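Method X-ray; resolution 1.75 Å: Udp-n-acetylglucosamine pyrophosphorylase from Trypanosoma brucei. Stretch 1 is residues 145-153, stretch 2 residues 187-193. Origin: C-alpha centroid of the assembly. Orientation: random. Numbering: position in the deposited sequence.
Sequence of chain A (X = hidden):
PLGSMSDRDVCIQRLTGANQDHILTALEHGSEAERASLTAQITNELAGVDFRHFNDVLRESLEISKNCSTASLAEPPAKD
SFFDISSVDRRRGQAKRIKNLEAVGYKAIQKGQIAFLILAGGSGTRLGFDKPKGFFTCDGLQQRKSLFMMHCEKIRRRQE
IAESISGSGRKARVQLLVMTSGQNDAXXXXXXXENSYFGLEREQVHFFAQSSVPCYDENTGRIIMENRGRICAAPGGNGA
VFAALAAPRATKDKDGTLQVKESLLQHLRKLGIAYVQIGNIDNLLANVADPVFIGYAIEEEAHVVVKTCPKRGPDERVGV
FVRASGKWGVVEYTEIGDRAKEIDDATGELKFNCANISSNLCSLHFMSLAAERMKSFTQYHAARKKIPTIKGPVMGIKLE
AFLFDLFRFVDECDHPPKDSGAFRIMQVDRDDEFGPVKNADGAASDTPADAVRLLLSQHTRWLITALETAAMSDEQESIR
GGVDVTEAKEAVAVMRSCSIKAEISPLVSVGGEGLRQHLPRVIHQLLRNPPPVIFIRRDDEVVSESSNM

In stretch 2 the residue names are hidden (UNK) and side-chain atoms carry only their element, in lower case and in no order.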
ATOM      1  N   LYS A 145       2.939 -10.989  16.455  1.00 17.88           N
ATOM      2  CA  LYS A 145       1.874 -10.817  15.482  1.00 15.83           C
ATOM      3  C   LYS A 145       2.468 -10.668  14.096  1.00 14.89           C
ATOM      4  O   LYS A 145       3.489 -10.000  13.933  1.00 14.86           O
ATOM      5  CB  LYS A 145       1.065  -9.563  15.816  1.00 15.50           C
ATOM      6  CG  LYS A 145       0.383  -9.624  17.181  1.00 14.62           C
ATOM      7  CD  LYS A 145      -0.308  -8.325  17.478  1.00 14.45           C
ATOM      8  CE  LYS A 145      -0.918  -8.375  18.885  1.00 14.74           C
ATOM      9  NZ  LYS A 145      -1.454  -7.027  19.214  1.00 15.15           N
ATOM     10  N   SER A 146       1.825 -11.303  13.124  1.00 13.58           N
ATOM     11  CA  SER A 146       2.156 -11.105  11.709  1.00 12.68           C
ATOM     12  C   SER A 146       1.873  -9.664  11.251  1.00 12.00           C
ATOM     13  O   SER A 146       1.142  -8.909  11.896  1.00 11.74           O
ATOM     14  CB  SER A 146       1.406 -12.107  10.813  1.00 12.11           C
ATOM     15  OG  SER A 146      -0.014 -11.927  10.810  1.00 12.20           O
ATOM     16  N   LEU A 147       2.476  -9.281  10.136  1.00 10.89           N
ATOM     17  CA  LEU A 147       2.133  -8.009   9.529  1.00 10.35           C
ATOM     18  C   LEU A 147       0.630  -7.940   9.193  1.00 10.14           C
ATOM     19  O   LEU A 147       0.008  -6.922   9.471  1.00  9.98           O
ATOM     20  CB  LEU A 147       3.027  -7.724   8.311  1.00 10.44           C
ATOM     21  CG  LEU A 147       4.522  -7.575   8.641  1.00 10.65           C
ATOM     22  CD1 LEU A 147       5.272  -7.499   7.314  1.00 10.56           C
ATOM     23  CD2 LEU A 147       4.806  -6.349   9.493  1.00 10.90           C
ATOM     24  N   PHE A 148       0.045  -9.008   8.646  1.00 10.62           N
ATOM     25  CA  PHE A 148      -1.417  -9.029   8.404  1.00 11.03           C
ATOM     26  C   PHE A 148      -2.194  -8.751   9.691  1.00 11.68           C
ATOM     27  O   PHE A 148      -3.094  -7.935   9.703  1.00 11.49           O
ATOM     28  CB  PHE A 148      -1.909 -10.351   7.803  1.00 11.03           C
ATOM     29  CG  PHE A 148      -1.750 -10.465   6.305  1.00 11.57           C
ATOM     30  CD1 PHE A 148      -2.154  -9.434   5.457  1.00 11.70           C
ATOM     31  CD2 PHE A 148      -1.288 -11.656   5.730  1.00 11.51           C
ATOM     32  CE1 PHE A 148      -2.043  -9.566   4.067  1.00 12.00           C
ATOM     33  CE2 PHE A 148      -1.183 -11.796   4.329  1.00 11.54           C
ATOM     34  CZ  PHE A 148      -1.554 -10.745   3.497  1.00 11.17           C
ATOM     35  N   MET A 149      -1.819  -9.417  10.777  1.00 12.30           N
ATOM     36  CA  MET A 149      -2.557  -9.278  12.020  1.00 12.73           C
ATOM     37  C   MET A 149      -2.551  -7.847  12.519  1.00 12.46           C
ATOM     38  O   MET A 149      -3.593  -7.334  12.916  1.00 12.37           O
ATOM     39  CB  MET A 149      -1.991 -10.217  13.093  1.00 12.93           C
ATOM     40  CG  MET A 149      -2.718 -10.108  14.421  1.00 14.23           C
ATOM     41  SD  MET A 149      -2.283 -11.573  15.368  1.00 17.32           S
ATOM     42  CE  MET A 149      -3.314 -11.331  16.811  1.00 17.42           C
ATOM     43  N   MET A 150      -1.390  -7.189  12.475  1.00 12.99           N
ATOM     44  CA  MET A 150      -1.294  -5.807  12.952  1.00 13.40           C
ATOM     45  C   MET A 150      -2.103  -4.842  12.066  1.00 12.60           C
ATOM     46  O   MET A 150      -2.724  -3.919  12.585  1.00 12.09           O
ATOM     47  CB  MET A 150       0.155  -5.357  13.138  1.00 15.54           C
ATOM     48  CG  MET A 150       0.798  -5.966  14.397  1.00 18.34           C
ATOM     49  SD  MET A 150       2.540  -5.543  14.636  1.00 22.73           S
ATOM     50  CE  MET A 150       3.249  -6.361  13.222  1.00 21.63           C
ATOM     51  N   HIS A 151      -2.108  -5.069  10.756  1.00 12.76           N
ATOM     52  CA  HIS A 151      -2.985  -4.287   9.864  1.00 12.63           C
ATOM     53  C   HIS A 151      -4.432  -4.399  10.249  1.00 12.28           C
ATOM     54  O   HIS A 151      -5.125  -3.382  10.334  1.00 12.26           O
ATOM     55  CB  HIS A 151      -2.812  -4.652   8.391  1.00 13.93           C
ATOM     56  CG  HIS A 151      -1.906  -3.702   7.629  1.00 15.64           C
ATOM     57  ND1 HIS A 151      -0.585  -3.600   7.895  1.00 16.66           N
ATOM     58  CD2 HIS A 151      -2.165  -2.829   6.580  1.00 15.31           C
ATOM     59  CE1 HIS A 151      -0.014  -2.676   7.053  1.00 16.19           C
ATOM     60  NE2 HIS A 151      -0.975  -2.201   6.258  1.00 16.60           N
ATOM     61  N   CYS A 152      -4.900  -5.619  10.507  1.00 11.88           N
ATOM     62  CA  CYS A 152      -6.308  -5.840  10.843  1.00 12.39           C
ATOM     63  C   CYS A 152      -6.680  -5.242  12.198  1.00 11.99           C
ATOM     64  O   CYS A 152      -7.792  -4.735  12.380  1.00 11.80           O
ATOM     65  CB  CYS A 152      -6.651  -7.329  10.794  1.00 12.09           C
ATOM     66  SG  CYS A 152      -6.509  -8.038   9.133  1.00 14.48           S
ATOM     67  N   GLU A 153      -5.751  -5.293  13.147  1.00 11.44           N
ATOM     68  CA  GLU A 153      -5.997  -4.702  14.441  1.00 11.59           C
ATOM     69  C   GLU A 153      -6.055  -3.186  14.357  1.00 11.43           C
ATOM     70  O   GLU A 153      -6.834  -2.556  15.064  1.00 12.01           O
ATOM     71  CB  GLU A 153      -4.932  -5.156  15.440  1.00 12.27           C
ATOM     72  CG  GLU A 153      -5.168  -6.580  15.873  1.00 13.30           C
ATOM     73  CD  GLU A 153      -4.168  -7.074  16.912  1.00 14.32           C
ATOM     74  OE1 GLU A 153      -3.288  -6.303  17.340  1.00 15.09           O
ATOM     75  OE2 GLU A 153      -4.288  -8.256  17.293  1.00 15.40           O
ATOM     76  N   UNK A 187      -3.082 -19.742  -0.261  1.00 16.20           N
ATOM     77  CA  UNK A 187      -2.400 -19.827   1.017  1.00 16.80           C
ATOM     78  C   UNK A 187      -2.705 -18.591   1.872  1.00 15.46           C
ATOM     79  O   UNK A 187      -2.808 -18.699   3.093  1.00 14.33           O
ATOM     80  c   UNK A 187      -0.892 -20.079   0.841  1.00 19.60           C
ATOM     81  c   UNK A 187       1.393 -19.240   0.130  1.00 25.89           C
ATOM     82  o   UNK A 187       2.050 -19.817   1.017  1.00 28.43           O
ATOM     83  c   UNK A 187      -0.065 -18.884   0.396  1.00 23.50           C
ATOM     84  o   UNK A 187       1.879 -18.940  -0.974  1.00 31.95           O
ATOM     85  N   UNK A 188      -2.898 -17.441   1.224  1.00 13.26           N
ATOM     86  CA  UNK A 188      -3.288 -16.224   1.956  1.00 13.00           C
ATOM     87  C   UNK A 188      -4.691 -16.360   2.580  1.00 12.90           C
ATOM     88  O   UNK A 188      -4.893 -16.062   3.761  1.00 12.62           O
ATOM     89  c   UNK A 188      -3.524 -13.680   1.915  1.00 12.72           C
ATOM     90  c   UNK A 188      -3.175 -14.957   1.080  1.00 12.92           C
ATOM     91  o   UNK A 188      -1.823 -14.839   0.585  1.00 13.18           O
ATOM     92  N   UNK A 189      -5.649 -16.850   1.803  1.00 13.48           N
ATOM     93  CA  UNK A 189      -7.013 -17.030   2.340  1.00 14.79           C
ATOM     94  C   UNK A 189      -7.008 -18.016   3.495  1.00 15.60           C
ATOM     95  O   UNK A 189      -7.680 -17.784   4.501  1.00 16.31           O
ATOM     96  c   UNK A 189      -7.959 -17.501   1.255  1.00 16.05           C
ATOM     97  c   UNK A 189      -9.414 -16.708  -0.617  1.00 18.14           C
ATOM     98  c   UNK A 189      -8.168 -16.457   0.173  1.00 16.46           C
ATOM     99  o   UNK A 189     -10.483 -16.893  -0.051  1.00 19.78           O
ATOM    100  n   UNK A 189      -9.287 -16.730  -1.925  1.00 19.62           N
ATOM    101  N   UNK A 190      -6.235 -19.096   3.347  1.00 16.58           N
ATOM    102  CA  UNK A 190      -6.082 -20.097   4.420  1.00 18.04           C
ATOM    103  C   UNK A 190      -5.547 -19.497   5.718  1.00 16.73           C
ATOM    104  O   UNK A 190      -6.060 -19.764   6.798  1.00 17.71           O
ATOM    105  c   UNK A 190      -5.883 -22.333   3.208  1.00 26.31           C
ATOM    106  n   UNK A 190      -7.028 -26.566   2.411  1.00 38.18           N
ATOM    107  c   UNK A 190      -6.524 -25.582   3.141  1.00 35.75           C
ATOM    108  c   UNK A 190      -5.171 -21.236   3.971  1.00 20.85           C
ATOM    109  c   UNK A 190      -5.040 -23.605   3.281  1.00 30.48           C
ATOM    110  n   UNK A 190      -6.892 -25.453   4.415  1.00 34.68           N
ATOM    111  n   UNK A 190      -5.665 -24.728   2.587  1.00 33.77           N
ATOM    112  N   UNK A 191      -4.497 -18.698   5.607  1.00 15.63           N
ATOM    113  CA  UNK A 191      -3.919 -18.004   6.759  1.00 15.31           C
ATOM    114  C   UNK A 191      -4.966 -17.129   7.463  1.00 14.37           C
ATOM    115  O   UNK A 191      -5.058 -17.152   8.678  1.00 14.70           O
ATOM    116  c   UNK A 191      -2.712 -17.178   6.281  1.00 14.92           C
ATOM    117  c   UNK A 191      -0.359 -16.580   9.210  1.00 16.18           C
ATOM    118  c   UNK A 191      -0.418 -15.192   9.349  1.00 16.03           C
ATOM    119  c   UNK A 191      -1.932 -16.493   7.375  1.00 15.45           C
ATOM    120  c   UNK A 191      -1.973 -15.098   7.507  1.00 15.27           C
ATOM    121  c   UNK A 191      -1.228 -14.450   8.496  1.00 15.74           C
ATOM    122  c   UNK A 191      -1.110 -17.221   8.233  1.00 16.03           C
ATOM    123  N   UNK A 192      -5.747 -16.348   6.704  1.00 14.89           N
ATOM    124  CA  UNK A 192      -6.798 -15.525   7.310  1.00 15.30           C
ATOM    125  C   UNK A 192      -7.837 -16.412   8.009  1.00 16.78           C
ATOM    126  O   UNK A 192      -8.226 -16.141   9.151  1.00 18.15           O
ATOM    127  c   UNK A 192      -7.376 -12.107   6.658  1.00 14.38           C
ATOM    128  c   UNK A 192      -7.485 -14.606   6.279  1.00 14.62           C
ATOM    129  c   UNK A 192      -5.561 -10.757   5.822  1.00 14.03           C
ATOM    130  c   UNK A 192      -5.609 -13.145   5.415  1.00 14.09           C
ATOM    131  c   UNK A 192      -6.809 -13.259   6.112  1.00 14.16           C
ATOM    132  c   UNK A 192      -6.766 -10.861   6.508  1.00 14.33           C
ATOM    133  c   UNK A 192      -4.984 -11.894   5.264  1.00 13.99           C
ATOM    134  N   UNK A 193      -8.289 -17.447   7.311  1.00 18.63           N
ATOM    135  CA  UNK A 193      -9.302 -18.374   7.863  1.00 21.26           C
ATOM    136  C   UNK A 193      -8.873 -19.021   9.192  1.00 21.88           C
ATOM    137  O   UNK A 193      -9.649 -19.042  10.164  1.00 22.17           O
ATOM    138  o   UNK A 193     -11.001 -19.441   3.393  1.00 32.53           O
ATOM    139  o   UNK A 193     -10.187 -21.059   4.627  1.00 35.88           O
ATOM    140  c   UNK A 193     -10.572 -19.871   4.483  1.00 31.17           C
ATOM    141  c   UNK A 193     -10.519 -18.920   5.674  1.00 27.95           C
ATOM    142  c   UNK A 193      -9.663 -19.439   6.826  1.00 22.84           C
TER

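Position 187 carries three side-chain carbons in a row, the third bearing two oxygens. They stay out of reach of stretch 1. That is a carboxylate on a two-carbon spacer, so the residue is Glu 187.

Position 188 has a branched side chain of three atoms: a first carbon that holds one oxygen and one carbon. The terminal carbon packs against the ring of Phe 148. This pattern is threonine, Thr 188. Its methyl CG2 lies 3.9 Å from CE2 of Phe 148. The hydroxyl OG1 is hydrogen-bonded elsewhere in the structure and so is satisfied.

Position 189 again shows three carbons, but the third carries one oxygen and one nitrogen. The side chain does not touch stretch 1. The amide makes it Gln 189.

Position 190 has three carbons, a nitrogen, then a carbon with two more nitrogens. The side chain is exposed, touches a crystal neighbour and takes no part in the contact. This is a guanidinium group, so the residue is Arg 190.

Position 191 has one carbon followed by a ring of six carbons. No oxygen is attached to the ring, which excludes tyrosine. The ring approaches Ser 146 and Phe 148. The residue is Phe 191, with chi1 in t. Its CZ is 3.6 Å from OG of Ser 146, which sits at the ring edge. Its CE2 is 3.9 Å from CD2 of Phe 148, near the plane of that ring.

Position 192 has the same seven carbons, one and then a six-membered ring, close to Phe 148 and Cys 152. It is Phe 192, with chi1 at -89°. Its CZ is 3.7 Å from CD1 of Phe 148, and its CE2 is 3.9 Å from SG of Cys 152.

Position 193 has three carbons, the third with two oxygens. It is exposed and out of reach of stretch 1. It is Glu 193.

The contact is a small apolar one between two helices whose axes cross at -60° and come no closer than 11.7 Å. Side chains, mainly aromatic rings, fill that gap. Phe 148 is at the centre, touching Thr 188, Phe 191 and Phe 192. The edge of the Phe 192 ring points at the face of the Phe 148 ring, with the two ring centroids 4.8 Å apart and the planes at 64°. No hydrogen bond crosses between the stretches. Ser 146 OG instead caps its own helix, accepting from Met 149 N at 3.1 Å, while still packing beside Phe 191. The buried surface totals 257 Å².

Stretch 2 187-193: ETQRFFE
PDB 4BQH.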